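Local coordinates for WbbM protein (Klebsiella pneumoniae, PDB 6U4B) that probably acts as a bifunctional glycosyltransferase that polymerises O-antigen, working as a trimer with bound magnesium, at residues Glu524-His529 against Met558-Gly563. Numbering follows the deposited sequence.
Sequences EWNVYH and MIHYAG. With MG (magnesium ion), chain C.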
loop_
_atom_site.group_PDB
_atom_site.type_symbol
_atom_site.label_atom_id
_atom_site.label_comp_id
_atom_site.label_asym_id
_atom_site.label_seq_id
_atom_site.Cartn_x
_atom_site.Cartn_y
_atom_site.Cartn_z
ATOM N N GLU A 524 28.535 -2.868 -7.987
ATOM C CA GLU A 524 27.280 -2.628 -7.284
ATOM C C GLU A 524 26.174 -2.144 -8.214
ATOM O O GLU A 524 24.996 -2.223 -7.851
ATOM C CB GLU A 524 27.483 -1.604 -6.161
ATOM C CG GLU A 524 28.315 -2.092 -4.980
ATOM C CD GLU A 524 29.797 -2.200 -5.296
ATOM O OE1 GLU A 524 30.434 -3.173 -4.836
ATOM O OE2 GLU A 524 30.322 -1.313 -6.000
ATOM N N TRP A 525 26.522 -1.648 -9.399
ATOM C CA TRP A 525 25.547 -1.103 -10.332
ATOM C C TRP A 525 24.996 -2.137 -11.306
ATOM O O TRP A 525 24.169 -1.787 -12.154
ATOM C CB TRP A 525 26.158 0.069 -11.109
ATOM C CG TRP A 525 25.977 1.376 -10.408
ATOM C CD1 TRP A 525 26.946 2.144 -9.830
ATOM C CD2 TRP A 525 24.738 2.061 -10.189
ATOM N NE1 TRP A 525 26.386 3.270 -9.271
ATOM C CE2 TRP A 525 25.032 3.241 -9.478
ATOM C CE3 TRP A 525 23.408 1.789 -10.526
ATOM C CZ2 TRP A 525 24.045 4.151 -9.102
ATOM C CZ3 TRP A 525 22.430 2.693 -10.152
ATOM C CH2 TRP A 525 22.753 3.859 -9.447
ATOM N N ASN A 526 25.422 -3.396 -11.204
ATOM C CA ASN A 526 24.902 -4.447 -12.070
ATOM C C ASN A 526 25.053 -5.803 -11.391
ATOM O O ASN A 526 25.848 -6.640 -11.829
ATOM C CB ASN A 526 25.622 -4.437 -13.422
ATOM C CG ASN A 526 24.853 -5.179 -14.500
ATOM O OD1 ASN A 526 24.049 -6.065 -14.212
ATOM N ND2 ASN A 526 25.101 -4.818 -15.753
ATOM N N VAL A 527 24.285 -6.034 -10.332
ATOM C CA VAL A 527 24.427 -7.231 -9.511
ATOM C C VAL A 527 23.471 -8.295 -10.039
ATOM O O VAL A 527 22.250 -8.134 -9.979
ATOM C CB VAL A 527 24.162 -6.928 -8.032
ATOM C CG1 VAL A 527 24.302 -8.191 -7.189
ATOM C CG2 VAL A 527 25.114 -5.848 -7.537
ATOM N N TYR A 528 24.028 -9.386 -10.563
ATOM C CA TYR A 528 23.207 -10.530 -10.931
ATOM C C TYR A 528 22.512 -11.090 -9.697
ATOM O O TYR A 528 23.120 -11.228 -8.631
ATOM C CB TYR A 528 24.058 -11.625 -11.575
ATOM C CG TYR A 528 24.680 -11.264 -12.904
ATOM C CD1 TYR A 528 26.004 -10.857 -12.983
ATOM C CD2 TYR A 528 23.950 -11.355 -14.083
ATOM C CE1 TYR A 528 26.582 -10.537 -14.194
ATOM C CE2 TYR A 528 24.519 -11.038 -15.301
ATOM C CZ TYR A 528 25.836 -10.629 -15.349
ATOM O OH TYR A 528 26.411 -10.313 -16.559
ATOM N N HIS A 529 21.229 -11.416 -9.842
ATOM C CA HIS A 529 20.512 -12.046 -8.742
ATOM C C HIS A 529 20.878 -13.515 -8.575
ATOM O O HIS A 529 20.540 -14.106 -7.544
ATOM C CB HIS A 529 19.000 -11.896 -8.935
ATOM C CG HIS A 529 18.426 -12.794 -9.986
ATOM N ND1 HIS A 529 18.931 -12.864 -11.265
ATOM C CD2 HIS A 529 17.379 -13.653 -9.948
ATOM C CE1 HIS A 529 18.225 -13.731 -11.969
ATOM N NE2 HIS A 529 17.276 -14.223 -11.194
ATOM N N MET A 558 21.911 -1.675 -8.307
ATOM C CA MET A 558 20.947 -2.162 -9.285
ATOM C C MET A 558 21.006 -3.679 -9.277
ATOM O O MET A 558 22.094 -4.259 -9.297
ATOM C CB MET A 558 21.233 -1.612 -10.691
ATOM C CG MET A 558 20.298 -2.145 -11.777
ATOM S SD MET A 558 20.810 -3.720 -12.508
ATOM C CE MET A 558 21.807 -3.159 -13.890
ATOM N N ILE A 559 19.838 -4.310 -9.253
ATOM C CA ILE A 559 19.716 -5.761 -9.243
ATOM C C ILE A 559 19.278 -6.199 -10.632
ATOM O O ILE A 559 18.265 -5.720 -11.152
ATOM C CB ILE A 559 18.720 -6.228 -8.172
ATOM C CG1 ILE A 559 19.206 -5.805 -6.786
ATOM C CG2 ILE A 559 18.516 -7.731 -8.253
ATOM C CD1 ILE A 559 18.145 -5.877 -5.708
ATOM N N HIS A 560 20.041 -7.102 -11.240
ATOM C CA HIS A 560 19.789 -7.558 -12.600
ATOM C C HIS A 560 19.242 -8.979 -12.540
ATOM O O HIS A 560 19.967 -9.916 -12.186
ATOM C CB HIS A 560 21.065 -7.490 -13.438
ATOM C CG HIS A 560 20.822 -7.567 -14.912
ATOM N ND1 HIS A 560 21.828 -7.411 -15.843
ATOM C CD2 HIS A 560 19.686 -7.780 -15.618
ATOM C CE1 HIS A 560 21.321 -7.523 -17.057
ATOM N NE2 HIS A 560 20.024 -7.748 -16.949
ATOM N N TYR A 561 17.969 -9.142 -12.902
ATOM C CA TYR A 561 17.368 -10.469 -12.930
ATOM C C TYR A 561 17.634 -11.153 -14.263
ATOM O O TYR A 561 16.718 -11.698 -14.887
ATOM C CB TYR A 561 15.871 -10.387 -12.655
ATOM C CG TYR A 561 15.561 -9.743 -11.330
ATOM C CD1 TYR A 561 15.258 -8.392 -11.252
ATOM C CD2 TYR A 561 15.607 -10.474 -10.151
ATOM C CE1 TYR A 561 14.988 -7.793 -10.040
ATOM C CE2 TYR A 561 15.337 -9.885 -8.934
ATOM C CZ TYR A 561 15.028 -8.543 -8.887
ATOM O OH TYR A 561 14.758 -7.946 -7.681
ATOM N N ALA A 562 18.890 -11.139 -14.698
ATOM C CA ALA A 562 19.243 -11.767 -15.959
ATOM C C ALA A 562 19.181 -13.282 -15.836
ATOM O O ALA A 562 19.662 -13.866 -14.863
ATOM C CB ALA A 562 20.637 -11.331 -16.402
ATOM N N GLY A 563 18.569 -13.917 -16.829
ATOM C CA GLY A 563 18.545 -15.362 -16.875
ATOM C C GLY A 563 17.168 -15.959 -17.066
ATOM O O GLY A 563 16.270 -15.330 -17.637
HETATM MG MG MG C . 18.940 -8.142 -18.655
#
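His560 binds the magnesium ion through NE2 at 2.1 Å and turns its other ring nitrogen to Asn526. Asp406 and Asp408 supply the other protein ligands of the metal. This DxD pair with a later histidine is consistent with the metal site of family 8 glycosyltransferases. His560 ND1 donates to Asn526 OD1 at 3.1 Å, on a lone pair in the amide plane. The bond is bent at the hydrogen. Both side chains have CG anti to the backbone N (chi1 -164° for His560, -162° for Asn526), which lays them side by side, pointing the same way. The bent chain of Met558 brings CE to 3.7 Å from Asn526 OD1. Ala562 CB covers the centre of one face of the His560 ring and meets the edge of the Tyr528 ring.

Strands 527-528 and 558-560 pair in parallel, the two ends of a beta-alpha-beta unit through helix 543-554. Strand 409-411 pairs with the other edge of 558-560. Val527 N bonds to Met558 O, and His560 N to Val527 O at 2.7 Å, nearly straight. His560 O takes His529 N at 3.1 Å. Tyr561 CA lies over a face of the His529 ring, 3.7 Å from its centroid, a CH-pi contact. The Tyr561 ring turns its edge to the His529 face, planes at 62°. His529 NE2 bonds to Asn565 O.

With ND1 donating to Asn526, NE2 carries the lone pair toward magnesium. Asn526 is thus a second-shell residue that probably fixes the ring's rotation. Gln473 OE1, bonded to Asn526 ND2, probably helps orient the amide.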